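Local structure of single-stranded DNA specific exonuclease RecJ (Thermus thermophilus, 2ZXR) at residues W226-N229 / R230-K234; K260-E263 / V264-I268; E451-G454 / E455-E459. The protein degrades single-stranded DNA exonucleolytically in the 5' to 3' direction, requiring divalent metal ions such as magnesium or manganese and leaving single-stranded RNA undigested. All coordinates share one frame; numbering follows the deposited sequence.

Contact 1: W226-N229 / R230-K234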
loop_
_atom_site.group_PDB
_atom_site.type_symbol
_atom_site.label_atom_id
_atom_site.label_comp_id
_atom_site.label_asym_id
_atom_site.label_seq_id
_atom_site.Cartn_x
_atom_site.Cartn_y
_atom_site.Cartn_z
ATOM N N TRP A 226 1.609 -10.114 4.034
ATOM C CA TRP A 226 2.629 -10.337 5.043
ATOM C C TRP A 226 2.527 -11.763 5.563
ATOM O O TRP A 226 1.536 -12.460 5.305
ATOM C CB TRP A 226 2.533 -9.309 6.194
ATOM C CG TRP A 226 1.186 -9.081 6.824
ATOM C CD1 TRP A 226 0.422 -9.990 7.500
ATOM C CD2 TRP A 226 0.486 -7.830 6.901
ATOM N NE1 TRP A 226 -0.717 -9.379 8.001
ATOM C CE2 TRP A 226 -0.700 -8.057 7.643
ATOM C CE3 TRP A 226 0.750 -6.544 6.417
ATOM C CZ2 TRP A 226 -1.627 -7.039 7.911
ATOM C CZ3 TRP A 226 -0.172 -5.526 6.678
ATOM C CH2 TRP A 226 -1.346 -5.780 7.418
ATOM N N GLY A 227 3.570 -12.208 6.250
ATOM C CA GLY A 227 3.592 -13.545 6.790
ATOM C C GLY A 227 3.343 -14.594 5.721
ATOM O O GLY A 227 3.954 -14.565 4.647
ATOM N N TRP A 228 2.433 -15.518 6.022
ATOM C CA TRP A 228 2.082 -16.597 5.107
ATOM C C TRP A 228 1.686 -16.074 3.715
ATOM O O TRP A 228 2.115 -16.617 2.689
ATOM C CB TRP A 228 0.928 -17.418 5.681
ATOM C CG TRP A 228 0.766 -18.719 4.975
ATOM C CD1 TRP A 228 1.455 -19.874 5.217
ATOM C CD2 TRP A 228 -0.119 -18.994 3.884
ATOM N NE1 TRP A 228 1.053 -20.855 4.344
ATOM C CE2 TRP A 228 0.085 -20.344 3.513
ATOM C CE3 TRP A 228 -1.069 -18.228 3.183
ATOM C CZ2 TRP A 228 -0.623 -20.951 2.470
ATOM C CZ3 TRP A 228 -1.773 -18.825 2.149
ATOM C CH2 TRP A 228 -1.547 -20.181 1.798
ATOM N N ASN A 229 0.867 -15.034 3.666
ATOM C CA ASN A 229 0.491 -14.509 2.351
ATOM C C ASN A 229 1.740 -14.030 1.588
ATOM O O ASN A 229 1.831 -14.251 0.404
ATOM C CB ASN A 229 -0.542 -13.371 2.456
ATOM C CG ASN A 229 -1.964 -13.869 2.673
ATOM O OD1 ASN A 229 -2.306 -15.028 2.372
ATOM N ND2 ASN A 229 -2.816 -12.985 3.162
ATOM N N ARG A 230 2.706 -13.388 2.252
ATOM C CA ARG A 230 3.933 -12.957 1.551
ATOM C C ARG A 230 4.692 -14.160 1.013
ATOM O O ARG A 230 5.198 -14.140 -0.106
ATOM C CB ARG A 230 4.904 -12.179 2.470
ATOM C CG ARG A 230 6.387 -12.148 1.899
ATOM C CD ARG A 230 7.469 -11.399 2.785
ATOM N NE ARG A 230 7.394 -10.028 2.344
ATOM C CZ ARG A 230 8.311 -9.337 1.687
ATOM N NH1 ARG A 230 9.514 -9.812 1.366
ATOM N NH2 ARG A 230 7.933 -8.169 1.220
ATOM N N ALA A 231 4.802 -15.206 1.820
ATOM C CA ALA A 231 5.534 -16.387 1.401
ATOM C C ALA A 231 4.840 -17.080 0.231
ATOM O O ALA A 231 5.501 -17.558 -0.695
ATOM C CB ALA A 231 5.666 -17.361 2.571
ATOM N N LEU A 232 3.508 -17.125 0.277
ATOM C CA LEU A 232 2.744 -17.788 -0.771
ATOM C C LEU A 232 2.915 -17.059 -2.087
ATOM O O LEU A 232 3.180 -17.688 -3.135
ATOM C CB LEU A 232 1.257 -17.863 -0.399
ATOM C CG LEU A 232 0.380 -18.477 -1.514
ATOM C CD1 LEU A 232 0.633 -19.997 -1.603
ATOM C CD2 LEU A 232 -1.050 -18.212 -1.234
ATOM N N VAL A 233 2.790 -15.736 -2.036
ATOM C CA VAL A 233 2.928 -14.924 -3.237
ATOM C C VAL A 233 4.356 -15.019 -3.822
ATOM O O VAL A 233 4.523 -15.157 -5.022
ATOM C CB VAL A 233 2.490 -13.450 -2.935
ATOM C CG1 VAL A 233 2.922 -12.499 -4.052
ATOM C CG2 VAL A 233 0.933 -13.426 -2.779
ATOM N N LYS A 234 5.379 -14.983 -2.981
ATOM C CA LYS A 234 6.732 -15.090 -3.513
ATOM C C LYS A 234 6.865 -16.419 -4.278
ATOM O O LYS A 234 7.358 -16.449 -5.399
ATOM C CB LYS A 234 7.769 -15.009 -2.387
ATOM C CG LYS A 234 7.864 -13.609 -1.721
ATOM C CD LYS A 234 8.713 -13.658 -0.408
ATOM C CE LYS A 234 10.184 -13.377 -0.654
ATOM N NZ LYS A 234 10.460 -11.888 -0.509
#

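Contact 2: K260-E263 / V264-I268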
loop_
_atom_site.group_PDB
_atom_site.type_symbol
_atom_site.label_atom_id
_atom_site.label_comp_id
_atom_site.label_asym_id
_atom_site.label_seq_id
_atom_site.Cartn_x
_atom_site.Cartn_y
_atom_site.Cartn_z
ATOM N N LYS A 260 6.160 -9.566 -11.279
ATOM C CA LYS A 260 5.677 -8.591 -10.316
ATOM C C LYS A 260 4.233 -8.805 -9.832
ATOM O O LYS A 260 3.352 -9.170 -10.597
ATOM C CB LYS A 260 5.787 -7.181 -10.909
ATOM C CG LYS A 260 7.175 -6.819 -11.394
ATOM C CD LYS A 260 8.255 -7.098 -10.332
ATOM C CE LYS A 260 9.565 -6.360 -10.698
ATOM N NZ LYS A 260 10.736 -6.757 -9.857
ATOM N N ALA A 261 4.009 -8.574 -8.550
ATOM C CA ALA A 261 2.685 -8.719 -7.985
ATOM C C ALA A 261 1.765 -7.676 -8.615
ATOM O O ALA A 261 0.577 -7.940 -8.829
ATOM C CB ALA A 261 2.744 -8.528 -6.482
ATOM N N VAL A 262 2.314 -6.492 -8.909
ATOM C CA VAL A 262 1.542 -5.403 -9.497
ATOM C C VAL A 262 1.012 -5.754 -10.888
ATOM O O VAL A 262 -0.039 -5.282 -11.297
ATOM C CB VAL A 262 2.377 -4.081 -9.578
ATOM C CG1 VAL A 262 3.480 -4.219 -10.617
ATOM C CG2 VAL A 262 1.464 -2.900 -9.951
ATOM N N GLU A 263 1.735 -6.584 -11.624
ATOM C CA GLU A 263 1.252 -6.985 -12.938
ATOM C C GLU A 263 0.031 -7.924 -12.752
ATOM O O GLU A 263 -0.929 -7.868 -13.537
ATOM C CB GLU A 263 2.390 -7.651 -13.732
ATOM C CG GLU A 263 3.586 -6.695 -13.967
ATOM C CD GLU A 263 4.845 -7.424 -14.443
ATOM O OE1 GLU A 263 5.129 -8.538 -13.954
ATOM O OE2 GLU A 263 5.565 -6.880 -15.302
ATOM N N VAL A 264 0.060 -8.763 -11.704
ATOM C CA VAL A 264 -1.066 -9.662 -11.406
ATOM C C VAL A 264 -2.309 -8.818 -11.027
ATOM O O VAL A 264 -3.417 -9.029 -11.530
ATOM C CB VAL A 264 -0.749 -10.601 -10.203
ATOM C CG1 VAL A 264 -2.000 -11.417 -9.822
ATOM C CG2 VAL A 264 0.410 -11.542 -10.564
ATOM N N ALA A 265 -2.090 -7.841 -10.161
ATOM C CA ALA A 265 -3.148 -6.973 -9.661
ATOM C C ALA A 265 -3.832 -6.117 -10.737
ATOM O O ALA A 265 -5.055 -5.973 -10.758
ATOM C CB ALA A 265 -2.586 -6.069 -8.549
ATOM N N PHE A 266 -3.041 -5.555 -11.630
ATOM C CA PHE A 266 -3.583 -4.696 -12.661
ATOM C C PHE A 266 -3.748 -5.288 -14.045
ATOM O O PHE A 266 -4.429 -4.690 -14.883
ATOM C CB PHE A 266 -2.737 -3.412 -12.746
ATOM C CG PHE A 266 -2.918 -2.507 -11.555
ATOM C CD1 PHE A 266 -3.863 -1.492 -11.576
ATOM C CD2 PHE A 266 -2.178 -2.709 -10.391
ATOM C CE1 PHE A 266 -4.066 -0.694 -10.450
ATOM C CE2 PHE A 266 -2.370 -1.926 -9.270
ATOM C CZ PHE A 266 -3.312 -0.917 -9.293
ATOM N N ARG A 267 -3.139 -6.432 -14.318
ATOM C CA ARG A 267 -3.285 -6.992 -15.663
ATOM C C ARG A 267 -3.897 -8.376 -15.732
ATOM O O ARG A 267 -4.765 -8.647 -16.569
ATOM C CB ARG A 267 -1.924 -6.977 -16.373
ATOM C CG ARG A 267 -1.396 -5.556 -16.527
ATOM C CD ARG A 267 -0.008 -5.462 -17.159
ATOM N NE ARG A 267 0.186 -4.081 -17.600
ATOM C CZ ARG A 267 1.348 -3.445 -17.625
ATOM N NH1 ARG A 267 2.466 -4.060 -17.225
ATOM N NH2 ARG A 267 1.390 -2.190 -18.057
ATOM N N ILE A 268 -3.476 -9.250 -14.843
ATOM C CA ILE A 268 -4.000 -10.594 -14.864
ATOM C C ILE A 268 -5.373 -10.737 -14.206
ATOM O O ILE A 268 -6.332 -11.171 -14.845
ATOM C CB ILE A 268 -2.991 -11.570 -14.232
ATOM C CG1 ILE A 268 -1.697 -11.552 -15.065
ATOM C CG2 ILE A 268 -3.577 -12.977 -14.165
ATOM C CD1 ILE A 268 -0.596 -12.524 -14.581
#

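Contact 3: E451-G454 / E455-E459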
loop_
_atom_site.group_PDB
_atom_site.type_symbol
_atom_site.label_atom_id
_atom_site.label_comp_id
_atom_site.label_asym_id
_atom_site.label_seq_id
_atom_site.Cartn_x
_atom_site.Cartn_y
_atom_site.Cartn_z
ATOM N N GLU A 451 9.836 -6.374 -1.677
ATOM C CA GLU A 451 8.870 -6.978 -2.565
ATOM C C GLU A 451 8.562 -8.401 -2.140
ATOM O O GLU A 451 9.399 -9.077 -1.531
ATOM C CB GLU A 451 9.410 -6.955 -3.967
ATOM C CG GLU A 451 9.724 -5.565 -4.417
ATOM C CD GLU A 451 9.938 -5.511 -5.897
ATOM O OE1 GLU A 451 8.943 -5.303 -6.630
ATOM O OE2 GLU A 451 11.103 -5.694 -6.328
ATOM N N PRO A 452 7.361 -8.891 -2.492
ATOM C CA PRO A 452 6.324 -8.179 -3.259
ATOM C C PRO A 452 5.519 -7.087 -2.540
ATOM O O PRO A 452 5.034 -7.291 -1.415
ATOM C CB PRO A 452 5.427 -9.309 -3.732
ATOM C CG PRO A 452 5.450 -10.238 -2.529
ATOM C CD PRO A 452 6.921 -10.253 -2.137
ATOM N N TYR A 453 5.398 -5.930 -3.198
ATOM C CA TYR A 453 4.606 -4.808 -2.694
ATOM C C TYR A 453 3.133 -5.118 -2.942
ATOM O O TYR A 453 2.769 -5.751 -3.948
ATOM C CB TYR A 453 4.923 -3.491 -3.436
ATOM C CG TYR A 453 6.293 -2.924 -3.133
ATOM C CD1 TYR A 453 6.703 -2.738 -1.815
ATOM C CD2 TYR A 453 7.183 -2.607 -4.160
ATOM C CE1 TYR A 453 7.954 -2.255 -1.523
ATOM C CE2 TYR A 453 8.451 -2.115 -3.881
ATOM C CZ TYR A 453 8.825 -1.938 -2.549
ATOM O OH TYR A 453 10.037 -1.388 -2.229
ATOM N N GLY A 454 2.288 -4.661 -2.034
ATOM C CA GLY A 454 0.855 -4.874 -2.190
ATOM C C GLY A 454 0.093 -4.316 -1.009
ATOM O O GLY A 454 0.632 -3.514 -0.240
ATOM N N GLU A 455 -1.160 -4.734 -0.873
ATOM C CA GLU A 455 -1.988 -4.300 0.230
ATOM C C GLU A 455 -1.173 -4.336 1.522
ATOM O O GLU A 455 -1.242 -3.425 2.346
ATOM C CB GLU A 455 -3.221 -5.212 0.354
ATOM C CG GLU A 455 -4.030 -4.997 1.630
ATOM C CD GLU A 455 -4.603 -3.577 1.741
ATOM O OE1 GLU A 455 -4.603 -2.840 0.732
ATOM O OE2 GLU A 455 -5.064 -3.214 2.842
ATOM N N GLY A 456 -0.388 -5.373 1.727
ATOM C CA GLY A 456 0.389 -5.351 2.962
ATOM C C GLY A 456 1.488 -4.274 3.136
ATOM O O GLY A 456 1.557 -3.583 4.146
ATOM N N ASN A 457 2.388 -4.179 2.166
ATOM C CA ASN A 457 3.483 -3.226 2.226
ATOM C C ASN A 457 3.489 -2.502 0.916
ATOM O O ASN A 457 3.879 -3.075 -0.103
ATOM C CB ASN A 457 4.861 -3.935 2.410
ATOM C CG ASN A 457 4.967 -5.152 1.573
ATOM O OD1 ASN A 457 6.029 -5.524 1.039
ATOM N ND2 ASN A 457 3.834 -5.810 1.438
ATOM N N PRO A 458 3.017 -1.243 0.914
ATOM C CA PRO A 458 2.998 -0.447 -0.311
ATOM C C PRO A 458 4.424 0.002 -0.573
ATOM O O PRO A 458 5.247 0.028 0.324
ATOM C CB PRO A 458 2.099 0.725 0.054
ATOM C CG PRO A 458 2.397 0.931 1.486
ATOM C CD PRO A 458 2.419 -0.489 2.032
ATOM N N GLU A 459 4.744 0.319 -1.808
ATOM C CA GLU A 459 6.077 0.782 -2.081
ATOM C C GLU A 459 6.278 2.092 -1.261
ATOM O O GLU A 459 5.370 2.935 -1.157
ATOM C CB GLU A 459 6.194 1.029 -3.577
ATOM C CG GLU A 459 7.551 1.416 -4.059
ATOM C CD GLU A 459 7.613 1.358 -5.566
ATOM O OE1 GLU A 459 6.572 1.081 -6.197
ATOM O OE2 GLU A 459 8.692 1.588 -6.111
#

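Contact 1: W226-N229 / R230-K234
Arg-230 meets the preceding turn through its backbone, a weak bond (3.4 Å) from its N to Trp-226 O, while its CB lies against Gly-227 O. Its chain bends at chi3 (-88°) and carries the guanidinium away from this turn, to where NH1 bonds to Leu-449 O and to Leu-46 O, an acceptor shared with Lys-234 NZ. The helical ladder then becomes regular: Ala-231 N donates to Gly-227 O at 3.0 Å. Leu-232 adds a side-chain contact to its backbone bond, in which N reaches Trp-228 O at 2.8 Å. Its CB sits over one face of the Trp-228 six-membered ring, 4.2 Å from the centroid and 16° off the normal, and CD2 approaches CZ3 of that indole at 3.5 Å. The Trp-228 chi1 of -165° turns the indole beside its own carbonyl, along the helix flank where Leu-232 follows one turn later; NE1 is held by Ala-51 O, and Phe-192 packs on both residues. Val-233 N bonds to Asn-229 O at 3.0 Å, and Val-233 CG2 also rests against that oxygen. Asn-229, whose ND2 is gripped by Lys-184 O and Pro-224 O, lies about 10 Å (side chain to ion) from the bound magnesium. These are the early turns of an alpha helix, 227-239, packed beside the metal site of a DHH-family nuclease.

Contact 2: K260-E263 / V264-I268
Val-262 sets its CG2 methyl obliquely beside the CD2-CE2 side of the Phe-266 ring one turn further on, 3.7 Å from CD2. The pair lies on the exposed side of the first turns of helix 261-277, with Lys-260 as the N-cap residue. At Val-262 a chi1 of 70° wedges CG1 between the backbone N and the carbonyl carbon and leaves CG2 to face the ring. Val-262 O accepts from Phe-266 N at 3.0 Å and also lies near the edge of that ring, in its plane.

Glu-263 folds back over the helix start. Its OE1 receives Lys-260 N at 3.0 Å, from 41° above the carboxylate plane. This is the N3-to-N-cap half of a capping box, the side chain of Glu-263 accepting from the backbone N of the N-cap residue; Thr-258 N donates to the same oxygen, so two backbone N-H groups pin the carboxylate. Arg-267 reaches back with its extended chain but forms no salt bridge here, as its NH1 stays 4.6 Å from Glu-263 OE2, although the opposite charges may still attract.

On the buried side, Val-264 and Ala-261 pack on Ile-219 and Leu-237, joining this helix to helices 211-220 and 227-239, while Ala-265 also touches Ile-219. Beyond the first turn the helix widens into a pi-type turn. There Glu-263 O is shared by two donors, Arg-267 N at 2.7 Å and Ile-268 N at 3.2 Å, the second of them approaching in the carbonyl plane.

Contact 3: E451-G454 / E455-E459
The Tyr-453 ring is covered on one face by Glu-459, whose CA makes a CH-pi contact over the ring centre, 3.6 Å from the centroid and 14° off the normal. The glutamate then runs along that same face: a chi1 of -175° swings CG away from the backbone N and along the ring, where it passes 3.6 Å from Tyr-453 CE2, and the carboxylate plane ends only 8° from that of the ring. The aliphatic part of an acidic residue thus does the work of an apolar lid, while the carboxylate is carried past the CD2-CE2 side of the ring.

Polar contacts gather at one carbonyl. Asn-457 O accepts the backbone bond from Gly-454 N at 3.0 Å, the donor standing above the carbonyl plane. The same oxygen takes a CA-H...O contact from Tyr-453 CA at 3.2 Å, and it also lies in the plane of the phenol ring at its edge, 3.3 Å from CD1. One backbone oxygen therefore meets Gly-454 N, Tyr-453 CA and the ring edge, which is consistent with its holding the two arms of the turn together.

Backbone geometry supplies the reversal. Residues 454-457 make a beta turn, type I-like, with Glu-455 and Gly-456 both in helical conformation after an extended Gly-454, and Pro-458 follows. At the other end a cis peptide bond precedes Pro-452.

Glu-455 rests on Val-222, next in sequence to the metal ligand Asp-221. Pro-452 packs on Val-233 and Leu-237 of helix 227-239, while the loop itself, part of the RecJ OB region, runs from helix 440-447 into strand 462-466 of the large mixed sheet.

In the fold
From the N terminus, contact 1 comes first, in helix 227-239, then contact 2 at the start of helix 261-277, and much later contact 3, in the loop between helix 440-447 and strand 462-466. Each is a local turn closed within nine consecutive residues, so they stand in series and none nests within or crosses another. Contacts 1 and 2 do not touch. Contact 3 meets both: Lys-234 CG packs on Pro-452 CD, and Ala-261 CB lies against Pro-452 CB and Tyr-453 O, with Lys-260 NZ 3.7 Å from Glu-451 OE2. The 451-459 loop thereby joins the OB region to two helices near the magnesium site.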